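Local structure of type-2Ba cytolytic delta-endotoxin (Bacillus thuringiensis serovar israelensis, 2RCI) at residues Y15-Y20 with I142-D146; L127-S133 with I160-K166; Y134-F140 with L154-I160. The protein probably kills the larvae of dipteran insects by making pores in the epithelial cell membrane of their midgut. Residues are numbered along the deposited sequence.

Contact 1 of 3, residues Y15-Y20 with I142-D146; sequences YVEPQY and IQNED
Build Y15-E17 and I142-N144 as extended chain running the same way, with Y15 beside I142 (CA to CA 4.8 Å) and V16 beside Q143 (CA to CA 4.6 Å). From P18 to Y20 the first segment coils into a short 3-10 turn, Y20 N bonding to E17 O at 2.9 Å; from N144 the second turns off in an Asx turn, with D146 N 2.9 Å from N144 OD1. The backbones share one hydrogen bond, Q143 N to Y15 O at 2.8 Å, and I142 CA sits 3.3 Å from that Y15 O in a CA-H...O contact. Most side-chain bonding comes from Q143 (chi1 t, chi2 m, chi3 -41°): its OE1 accepts from E17 N at 2.8 Å, while its NE2 donates to OE2 of E17 (chi1 m, chi2 t, chi3 62°) at 2.7 Å, so one amide holds both backbone and carboxylate. V16 CG1 packs 3.9 Å from Q143 CB. The Y20 ring closely approaches the amide oxygen (Y20 CD2 to Q143 OE1 3.3 Å). A water bridges Y15 OH (2.7 Å) and N144 ND2 (3.0 Å); that hydroxyl also bonds to S95, and the Y15 side chain touches N97 and S101 of helix 96-110. Y15 with I142 is a parallel bridge, the last step of strands 11-15 and 132-142 before they fray into loops at one end of the mixed sheet of this alpha/beta cytolysin.

Contact 2 of 3, residues L127-S133 with I160-K166; sequences LSATQTS and ITVDVQK
Here the antiparallel beta hairpin of strands 132-142 and 150-162 reaches its open end. T132 and V162 form a hydrogen-bonded pair, CA to CA 5.4 Å, with T132 N to V162 O at 2.9 Å and V162 N to T132 O at 2.8 Å; S133 and T161 follow as a non-hydrogen-bonded pair, CA to CA 4.1 Å. Before T132 the chain turns tightly: S128 N donates to Q131 O (2.9 Å), and S128 OG, chi1 p, accepts from T130 N (3.1 Å) as an ST turn and weakly from Q131 N (3.1 Å). After V162, D163 centres an inverse gamma turn, V164 N giving V162 O a weak bond of 2.9 Å; the D163 carboxylate (OD1) accepts from R179 N. Q131 OE1 and S133 OG are satisfied by N126. Q165 is the N-cap of helix 166-169, and K166 stretches out, all four chi angles t, to lay its CD 3.9 Å from L127 CD2 and make a cation-pi contact with W124. With chi1 m, T132 OG1 donates to V164 O at 2.7 Å and accepts, at 2.8 Å, from a water that also lies 2.8 Å from S128 O and accepts from K166 N (2.8 Å).

Contact 3 of 3, residues Y134-F140 with L154-I160; sequences YFYKILF and LPIAFEI
Two beta strands lie side by side, their axes 4.6 Å apart at closest and their directions 169° apart, in register from Y134 opposite I160 to F140 opposite L154. Y134, Y136, I138 and F140 take hydrogen-bonded positions, each exchanging two bonds with its partner, from Y134 N to I160 O at 2.7 Å up to Y136 N to F158 O at 3.1 Å. Side chains of these pairs share one face. There the Y134 ring, chi1 p, folds back over I160, whose CB sits 4.0 Å from the ring centroid, a CH-pi contact; I160 CD1 lies against Y134 CE1 (3.5 Å) and reaches the base of Y136 (CB, 4.4 Å). This is the central hairpin, strands 132-142 and 150-162, of the mixed sheet sandwiched between helix layers; T109 of helix 96-110 packs on Y136, I138 and I160. Further along, I138 CD1 meets the edge of the F158 ring (CE2, 4.0 Å), and I156 CD1 meets the edge of F140 (CE2, 3.5 Å). On the other face F135, K137, L139, P155, A157 and E159 pack: A157 CB lies 3.9 Å from K137 CG, F135 CE1 lies 4.0 Å from E159 CG, and L139 CD1 touches P155 CG at 4.3 Å.

From the N terminus, strand 11-15 comes first, and the chain from its last residue, 15-20, meets 142-146, so contact 1 closes a long loop of 121 residues holding most of the helices. It ties the loop after strand 11-15 to the turn of the hairpin. Strand 132-142 supplies its start to contact 2, its middle to contact 3 and its last residue to contact 1; strand 150-162 returns antiparallel. Contact 3, near the middle of the molecule, nests inside the loop closed by contact 2, the two sharing I160, while contact 1 crosses both. Contact 2, about 38 Å from contact 1 between centres, ties the turn before strand 132-142 to the exit of strand 150-162 and the start of helix 166-169.

Contact 1 of 3, residues Y15-Y20 with I142-D146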
loop_
_atom_site.group_PDB
_atom_site.type_symbol
_atom_site.label_atom_id
_atom_site.label_comp_id
_atom_site.label_asym_id
_atom_site.label_seq_id
_atom_site.Cartn_x
_atom_site.Cartn_y
_atom_site.Cartn_z
ATOM N N TYR A 15 7.475 4.727 9.529
ATOM C CA TYR A 15 8.621 4.084 10.137
ATOM C C TYR A 15 9.790 5.063 9.987
ATOM O O TYR A 15 10.649 4.910 9.124
ATOM C CB TYR A 15 8.886 2.726 9.484
ATOM C CG TYR A 15 9.808 1.848 10.288
ATOM C CD1 TYR A 15 9.297 0.945 11.224
ATOM C CD2 TYR A 15 11.199 1.888 10.092
ATOM C CE1 TYR A 15 10.151 0.123 11.971
ATOM C CE2 TYR A 15 12.054 1.073 10.846
ATOM C CZ TYR A 15 11.536 0.204 11.779
ATOM O OH TYR A 15 12.389 -0.622 12.538
ATOM N N VAL A 16 9.783 6.103 10.828
ATOM C CA VAL A 16 10.790 7.180 10.756
ATOM C C VAL A 16 11.178 7.617 12.181
ATOM O O VAL A 16 10.405 7.411 13.133
ATOM C CB VAL A 16 10.262 8.444 9.951
ATOM C CG1 VAL A 16 9.767 8.055 8.534
ATOM C CG2 VAL A 16 9.125 9.149 10.717
ATOM N N GLU A 17 12.359 8.218 12.321
ATOM C CA GLU A 17 12.742 8.885 13.572
ATOM C C GLU A 17 11.866 10.124 13.794
ATOM O O GLU A 17 11.476 10.779 12.843
ATOM C CB GLU A 17 14.221 9.300 13.517
ATOM C CG GLU A 17 15.219 8.146 13.412
ATOM C CD GLU A 17 16.668 8.652 13.395
ATOM O OE1 GLU A 17 17.101 9.270 14.396
ATOM O OE2 GLU A 17 17.364 8.444 12.389
ATOM N N PRO A 18 11.565 10.461 15.068
ATOM C CA PRO A 18 10.663 11.583 15.362
ATOM C C PRO A 18 11.118 12.903 14.728
ATOM O O PRO A 18 10.281 13.694 14.313
ATOM C CB PRO A 18 10.690 11.677 16.895
ATOM C CG PRO A 18 11.102 10.336 17.358
ATOM C CD PRO A 18 12.044 9.791 16.294
ATOM N N GLN A 19 12.432 13.114 14.643
ATOM C CA GLN A 19 12.996 14.363 14.101
ATOM C C GLN A 19 12.687 14.546 12.617
ATOM O O GLN A 19 12.816 15.659 12.072
ATOM C CB GLN A 19 14.499 14.396 14.342
ATOM C CG GLN A 19 15.248 13.384 13.501
ATOM C CD GLN A 19 16.635 13.085 14.003
ATOM O OE1 GLN A 19 17.422 13.997 14.248
ATOM N NE2 GLN A 19 16.952 11.799 14.142
ATOM N N TYR A 20 12.268 13.452 11.972
ATOM C CA TYR A 20 11.952 13.466 10.563
ATOM C C TYR A 20 10.462 13.321 10.286
ATOM O O TYR A 20 10.080 13.237 9.126
ATOM C CB TYR A 20 12.757 12.391 9.818
ATOM C CG TYR A 20 14.236 12.698 9.811
ATOM C CD1 TYR A 20 14.704 13.864 9.216
ATOM C CD2 TYR A 20 15.155 11.842 10.411
ATOM C CE1 TYR A 20 16.055 14.168 9.194
ATOM C CE2 TYR A 20 16.521 12.135 10.419
ATOM C CZ TYR A 20 16.959 13.300 9.799
ATOM O OH TYR A 20 18.297 13.628 9.761
ATOM N N ILE A 142 9.507 5.973 5.307
ATOM C CA ILE A 142 10.530 5.089 5.798
ATOM C C ILE A 142 11.840 5.843 5.906
ATOM O O ILE A 142 12.301 6.451 4.941
ATOM C CB ILE A 142 10.724 3.884 4.835
ATOM C CG1 ILE A 142 9.362 3.272 4.482
ATOM C CG2 ILE A 142 11.703 2.846 5.463
ATOM C CD1 ILE A 142 9.365 2.481 3.142
ATOM N N GLN A 143 12.435 5.773 7.094
ATOM C CA GLN A 143 13.714 6.416 7.343
ATOM C C GLN A 143 14.397 5.661 8.474
ATOM O O GLN A 143 13.863 5.540 9.563
ATOM C CB GLN A 143 13.553 7.918 7.646
ATOM C CG GLN A 143 14.882 8.616 7.991
ATOM C CD GLN A 143 15.183 8.512 9.470
ATOM O OE1 GLN A 143 14.272 8.655 10.289
ATOM N NE2 GLN A 143 16.444 8.246 9.830
ATOM N N ASN A 144 15.578 5.141 8.183
ATOM C CA ASN A 144 16.402 4.477 9.196
ATOM C C ASN A 144 17.830 4.340 8.660
ATOM O O ASN A 144 18.178 4.966 7.667
ATOM C CB ASN A 144 15.762 3.142 9.657
ATOM C CG ASN A 144 16.056 1.959 8.729
ATOM O OD1 ASN A 144 16.509 2.127 7.579
ATOM N ND2 ASN A 144 15.773 0.745 9.232
ATOM N N GLU A 145 18.654 3.519 9.306
ATOM C CA GLU A 145 20.058 3.393 8.885
ATOM C C GLU A 145 20.236 2.994 7.408
ATOM O O GLU A 145 21.192 3.429 6.754
ATOM C CB GLU A 145 20.821 2.440 9.806
ATOM C CG GLU A 145 20.300 1.006 9.802
ATOM C CD GLU A 145 19.188 0.704 10.805
ATOM O OE1 GLU A 145 18.588 1.640 11.420
ATOM O OE2 GLU A 145 18.936 -0.516 10.967
ATOM N N ASP A 146 19.313 2.191 6.889
ATOM C CA ASP A 146 19.385 1.682 5.528
ATOM C C ASP A 146 18.803 2.633 4.485
ATOM O O ASP A 146 18.853 2.340 3.295
ATOM C CB ASP A 146 18.774 0.289 5.391
ATOM C CG ASP A 146 19.622 -0.778 6.058
ATOM O OD1 ASP A 146 20.869 -0.620 6.107
ATOM O OD2 ASP A 146 19.052 -1.777 6.528
HETATM O O HOH W 1 14.900 0.107 11.984
#

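Contact 2 of 3, residues L127-S133 with I160-K166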
loop_
_atom_site.group_PDB
_atom_site.type_symbol
_atom_site.label_atom_id
_atom_site.label_comp_id
_atom_site.label_asym_id
_atom_site.label_seq_id
_atom_site.Cartn_x
_atom_site.Cartn_y
_atom_site.Cartn_z
ATOM N N LEU A 127 -20.620 -5.396 -4.466
ATOM C CA LEU A 127 -20.937 -6.161 -3.264
ATOM C C LEU A 127 -22.057 -7.150 -3.568
ATOM O O LEU A 127 -23.082 -7.146 -2.893
ATOM C CB LEU A 127 -21.331 -5.220 -2.119
ATOM C CG LEU A 127 -20.335 -4.147 -1.658
ATOM C CD1 LEU A 127 -20.998 -3.179 -0.714
ATOM C CD2 LEU A 127 -19.119 -4.805 -0.975
ATOM N N SER A 128 -21.843 -7.995 -4.576
ATOM C CA SER A 128 -22.892 -8.887 -5.067
ATOM C C SER A 128 -22.951 -10.172 -4.251
ATOM O O SER A 128 -22.159 -10.370 -3.325
ATOM C CB SER A 128 -22.673 -9.207 -6.552
ATOM O OG SER A 128 -21.708 -10.233 -6.705
ATOM N N ALA A 129 -23.877 -11.065 -4.600
ATOM C CA ALA A 129 -23.942 -12.360 -3.913
ATOM C C ALA A 129 -22.708 -13.237 -4.177
ATOM O O ALA A 129 -22.370 -14.117 -3.359
ATOM C CB ALA A 129 -25.235 -13.117 -4.292
ATOM N N THR A 130 -22.036 -13.002 -5.307
ATOM C CA THR A 130 -20.989 -13.909 -5.767
ATOM C C THR A 130 -19.576 -13.301 -5.723
ATOM O O THR A 130 -18.564 -14.029 -5.855
ATOM C CB THR A 130 -21.259 -14.412 -7.203
ATOM O OG1 THR A 130 -21.383 -13.296 -8.100
ATOM C CG2 THR A 130 -22.521 -15.306 -7.252
ATOM N N GLN A 131 -19.512 -11.987 -5.516
ATOM C CA GLN A 131 -18.236 -11.267 -5.588
ATOM C C GLN A 131 -18.195 -9.985 -4.754
ATOM O O GLN A 131 -19.195 -9.267 -4.621
ATOM C CB GLN A 131 -17.955 -10.944 -7.054
ATOM C CG GLN A 131 -16.806 -10.007 -7.312
ATOM C CD GLN A 131 -16.754 -9.579 -8.769
ATOM O OE1 GLN A 131 -17.080 -8.426 -9.110
ATOM N NE2 GLN A 131 -16.360 -10.502 -9.633
ATOM N N THR A 132 -17.015 -9.696 -4.220
ATOM C CA THR A 132 -16.754 -8.431 -3.546
ATOM C C THR A 132 -15.562 -7.761 -4.221
ATOM O O THR A 132 -14.562 -8.407 -4.531
ATOM C CB THR A 132 -16.476 -8.641 -2.033
ATOM O OG1 THR A 132 -17.608 -9.268 -1.406
ATOM C CG2 THR A 132 -16.170 -7.295 -1.335
ATOM N N SER A 133 -15.675 -6.469 -4.492
ATOM C CA SER A 133 -14.493 -5.735 -4.934
ATOM C C SER A 133 -14.287 -4.488 -4.082
ATOM O O SER A 133 -15.248 -3.876 -3.568
ATOM C CB SER A 133 -14.527 -5.429 -6.440
ATOM O OG SER A 133 -15.535 -4.483 -6.773
ATOM N N ILE A 160 -8.911 -4.891 -5.500
ATOM C CA ILE A 160 -9.090 -6.284 -5.109
ATOM C C ILE A 160 -10.504 -6.739 -5.444
ATOM O O ILE A 160 -11.486 -6.101 -5.040
ATOM C CB ILE A 160 -8.795 -6.509 -3.614
ATOM C CG1 ILE A 160 -7.344 -6.104 -3.291
ATOM C CG2 ILE A 160 -9.046 -7.994 -3.244
ATOM C CD1 ILE A 160 -7.093 -5.757 -1.822
ATOM N N THR A 161 -10.575 -7.835 -6.183
ATOM C CA THR A 161 -11.843 -8.516 -6.488
ATOM C C THR A 161 -11.712 -9.951 -5.991
ATOM O O THR A 161 -10.743 -10.629 -6.288
ATOM C CB THR A 161 -12.117 -8.518 -7.983
ATOM O OG1 THR A 161 -12.222 -7.155 -8.446
ATOM C CG2 THR A 161 -13.436 -9.283 -8.268
ATOM N N VAL A 162 -12.693 -10.418 -5.235
ATOM C CA VAL A 162 -12.612 -11.773 -4.658
ATOM C C VAL A 162 -13.982 -12.455 -4.734
ATOM O O VAL A 162 -15.010 -11.791 -4.560
ATOM C CB VAL A 162 -12.053 -11.704 -3.210
ATOM C CG1 VAL A 162 -12.849 -10.736 -2.343
ATOM C CG2 VAL A 162 -11.944 -13.102 -2.556
ATOM N N ASP A 163 -13.994 -13.760 -4.990
ATOM C CA ASP A 163 -15.262 -14.494 -5.174
ATOM C C ASP A 163 -15.941 -14.882 -3.864
ATOM O O ASP A 163 -16.404 -16.023 -3.700
ATOM C CB ASP A 163 -15.072 -15.707 -6.095
ATOM C CG ASP A 163 -14.199 -16.819 -5.472
ATOM O OD1 ASP A 163 -13.373 -16.533 -4.577
ATOM O OD2 ASP A 163 -14.324 -17.985 -5.910
ATOM N N VAL A 164 -16.020 -13.929 -2.937
ATOM C CA VAL A 164 -16.554 -14.166 -1.593
ATOM C C VAL A 164 -17.549 -13.058 -1.283
ATOM O O VAL A 164 -17.239 -11.895 -1.498
ATOM C CB VAL A 164 -15.432 -14.138 -0.526
ATOM C CG1 VAL A 164 -15.998 -14.283 0.864
ATOM C CG2 VAL A 164 -14.414 -15.255 -0.785
ATOM N N GLN A 165 -18.737 -13.385 -0.775
ATOM C CA GLN A 165 -19.652 -12.291 -0.493
ATOM C C GLN A 165 -19.217 -11.521 0.775
ATOM O O GLN A 165 -18.514 -12.077 1.652
ATOM C CB GLN A 165 -21.136 -12.693 -0.674
ATOM C CG GLN A 165 -22.023 -12.775 0.483
ATOM C CD GLN A 165 -22.421 -11.433 1.006
ATOM O OE1 GLN A 165 -22.725 -10.477 0.263
ATOM N NE2 GLN A 165 -22.417 -11.340 2.304
ATOM N N LYS A 166 -19.501 -10.222 0.793
ATOM C CA LYS A 166 -18.909 -9.317 1.807
ATOM C C LYS A 166 -18.984 -9.793 3.261
ATOM O O LYS A 166 -17.999 -9.690 4.000
ATOM C CB LYS A 166 -19.539 -7.934 1.715
ATOM C CG LYS A 166 -18.745 -6.825 2.428
ATOM C CD LYS A 166 -19.662 -5.649 2.768
ATOM C CE LYS A 166 -18.884 -4.399 3.137
ATOM N NZ LYS A 166 -19.774 -3.415 3.863
HETATM O O HOH W 2 -20.371 -9.079 -1.639
#

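Contact 3 of 3, residues Y134-F140 with L154-I160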
loop_
_atom_site.group_PDB
_atom_site.type_symbol
_atom_site.label_atom_id
_atom_site.label_comp_id
_atom_site.label_asym_id
_atom_site.label_seq_id
_atom_site.Cartn_x
_atom_site.Cartn_y
_atom_site.Cartn_z
ATOM N N TYR A 134 -13.021 -4.132 -3.888
ATOM C CA TYR A 134 -12.700 -2.945 -3.112
ATOM C C TYR A 134 -11.347 -2.347 -3.484
ATOM O O TYR A 134 -10.547 -3.021 -4.125
ATOM C CB TYR A 134 -12.752 -3.254 -1.629
ATOM C CG TYR A 134 -11.780 -4.291 -1.074
ATOM C CD1 TYR A 134 -10.636 -3.887 -0.325
ATOM C CD2 TYR A 134 -12.049 -5.640 -1.189
ATOM C CE1 TYR A 134 -9.771 -4.853 0.248
ATOM C CE2 TYR A 134 -11.211 -6.608 -0.603
ATOM C CZ TYR A 134 -10.074 -6.205 0.093
ATOM O OH TYR A 134 -9.265 -7.157 0.661
ATOM N N PHE A 135 -11.140 -1.085 -3.116
ATOM C CA PHE A 135 -9.807 -0.459 -3.177
ATOM C C PHE A 135 -9.235 -0.434 -1.755
ATOM O O PHE A 135 -9.975 -0.258 -0.798
ATOM C CB PHE A 135 -9.901 0.998 -3.637
ATOM C CG PHE A 135 -10.472 1.180 -5.024
ATOM C CD1 PHE A 135 -10.206 0.271 -6.037
ATOM C CD2 PHE A 135 -11.218 2.332 -5.321
ATOM C CE1 PHE A 135 -10.729 0.458 -7.323
ATOM C CE2 PHE A 135 -11.739 2.535 -6.583
ATOM C CZ PHE A 135 -11.484 1.608 -7.597
ATOM N N TYR A 136 -7.915 -0.565 -1.635
ATOM C CA TYR A 136 -7.266 -0.492 -0.333
ATOM C C TYR A 136 -5.951 0.240 -0.568
ATOM O O TYR A 136 -5.186 -0.110 -1.490
ATOM C CB TYR A 136 -6.987 -1.890 0.211
ATOM C CG TYR A 136 -6.667 -1.883 1.696
ATOM C CD1 TYR A 136 -7.632 -2.217 2.647
ATOM C CD2 TYR A 136 -5.393 -1.521 2.151
ATOM C CE1 TYR A 136 -7.336 -2.180 4.016
ATOM C CE2 TYR A 136 -5.085 -1.495 3.494
ATOM C CZ TYR A 136 -6.056 -1.829 4.428
ATOM O OH TYR A 136 -5.734 -1.792 5.762
ATOM N N LYS A 137 -5.705 1.247 0.263
ATOM C CA LYS A 137 -4.553 2.142 0.060
ATOM C C LYS A 137 -3.717 2.273 1.303
ATOM O O LYS A 137 -4.249 2.474 2.398
ATOM C CB LYS A 137 -4.990 3.526 -0.400
ATOM C CG LYS A 137 -5.631 3.500 -1.797
ATOM C CD LYS A 137 -6.075 4.900 -2.239
ATOM C CE LYS A 137 -7.263 5.493 -1.413
ATOM N NZ LYS A 137 -8.392 4.577 -1.084
ATOM N N ILE A 138 -2.405 2.154 1.106
ATOM C CA ILE A 138 -1.428 2.192 2.197
ATOM C C ILE A 138 -0.353 3.207 1.803
ATOM O O ILE A 138 -0.045 3.349 0.611
ATOM C CB ILE A 138 -0.724 0.839 2.359
ATOM C CG1 ILE A 138 -1.736 -0.290 2.650
ATOM C CG2 ILE A 138 0.330 0.911 3.482
ATOM C CD1 ILE A 138 -1.126 -1.708 2.483
ATOM N N LEU A 139 0.199 3.922 2.774
ATOM C CA LEU A 139 1.346 4.811 2.473
ATOM C C LEU A 139 2.403 4.654 3.551
ATOM O O LEU A 139 2.176 5.008 4.729
ATOM C CB LEU A 139 0.925 6.278 2.315
ATOM C CG LEU A 139 1.977 7.267 1.753
ATOM C CD1 LEU A 139 1.327 8.461 1.070
ATOM C CD2 LEU A 139 3.014 7.704 2.807
ATOM N N PHE A 140 3.559 4.127 3.146
ATOM C CA PHE A 140 4.697 4.010 4.047
ATOM C C PHE A 140 5.658 5.183 3.921
ATOM O O PHE A 140 6.028 5.566 2.789
ATOM C CB PHE A 140 5.532 2.761 3.733
ATOM C CG PHE A 140 4.800 1.471 3.892
ATOM C CD1 PHE A 140 4.689 0.874 5.147
ATOM C CD2 PHE A 140 4.270 0.819 2.775
ATOM C CE1 PHE A 140 3.989 -0.348 5.308
ATOM C CE2 PHE A 140 3.588 -0.410 2.912
ATOM C CZ PHE A 140 3.463 -1.001 4.186
ATOM N N LEU A 154 6.502 5.298 0.000
ATOM C CA LEU A 154 5.954 4.208 -0.802
ATOM C C LEU A 154 4.414 4.181 -0.690
ATOM O O LEU A 154 3.866 3.550 0.236
ATOM C CB LEU A 154 6.585 2.877 -0.346
ATOM C CG LEU A 154 6.095 1.541 -0.937
ATOM C CD1 LEU A 154 5.824 1.594 -2.438
ATOM C CD2 LEU A 154 7.167 0.453 -0.613
ATOM N N PRO A 155 3.717 4.922 -1.577
ATOM C CA PRO A 155 2.262 4.801 -1.704
ATOM C C PRO A 155 1.951 3.498 -2.414
ATOM O O PRO A 155 2.594 3.181 -3.422
ATOM C CB PRO A 155 1.883 5.978 -2.621
ATOM C CG PRO A 155 3.067 6.886 -2.586
ATOM C CD PRO A 155 4.235 5.982 -2.472
ATOM N N ILE A 156 0.999 2.749 -1.872
ATOM C CA ILE A 156 0.559 1.494 -2.502
ATOM C C ILE A 156 -0.956 1.486 -2.591
ATOM O O ILE A 156 -1.617 1.695 -1.576
ATOM C CB ILE A 156 0.969 0.258 -1.700
ATOM C CG1 ILE A 156 2.471 0.207 -1.446
ATOM C CG2 ILE A 156 0.458 -1.036 -2.414
ATOM C CD1 ILE A 156 2.892 -0.880 -0.494
ATOM N N ALA A 157 -1.513 1.244 -3.785
ATOM C CA ALA A 157 -2.966 1.009 -3.915
ATOM C C ALA A 157 -3.270 -0.372 -4.490
ATOM O O ALA A 157 -2.632 -0.801 -5.461
ATOM C CB ALA A 157 -3.630 2.085 -4.775
ATOM N N PHE A 158 -4.240 -1.073 -3.901
ATOM C CA PHE A 158 -4.686 -2.325 -4.497
ATOM C C PHE A 158 -6.129 -2.197 -4.998
ATOM O O PHE A 158 -6.940 -1.529 -4.374
ATOM C CB PHE A 158 -4.665 -3.457 -3.466
ATOM C CG PHE A 158 -3.309 -3.725 -2.884
ATOM C CD1 PHE A 158 -2.385 -4.465 -3.602
ATOM C CD2 PHE A 158 -2.968 -3.226 -1.629
ATOM C CE1 PHE A 158 -1.116 -4.758 -3.060
ATOM C CE2 PHE A 158 -1.714 -3.508 -1.072
ATOM C CZ PHE A 158 -0.775 -4.241 -1.811
ATOM N N GLU A 159 -6.418 -2.836 -6.124
ATOM C CA GLU A 159 -7.800 -3.044 -6.576
ATOM C C GLU A 159 -8.022 -4.531 -6.420
ATOM O O GLU A 159 -7.376 -5.336 -7.110
ATOM C CB GLU A 159 -7.951 -2.677 -8.062
ATOM C CG GLU A 159 -7.353 -1.355 -8.431
ATOM C CD GLU A 159 -7.740 -0.903 -9.855
ATOM O OE1 GLU A 159 -8.532 -1.612 -10.533
ATOM O OE2 GLU A 159 -7.263 0.166 -10.259
ATOM N N ILE A 160 -8.911 -4.891 -5.500
ATOM C CA ILE A 160 -9.090 -6.284 -5.109
ATOM C C ILE A 160 -10.504 -6.739 -5.444
ATOM O O ILE A 160 -11.486 -6.101 -5.040
ATOM C CB ILE A 160 -8.795 -6.509 -3.614
ATOM C CG1 ILE A 160 -7.344 -6.104 -3.291
ATOM C CG2 ILE A 160 -9.046 -7.994 -3.244
ATOM C CD1 ILE A 160 -7.093 -5.757 -1.822
#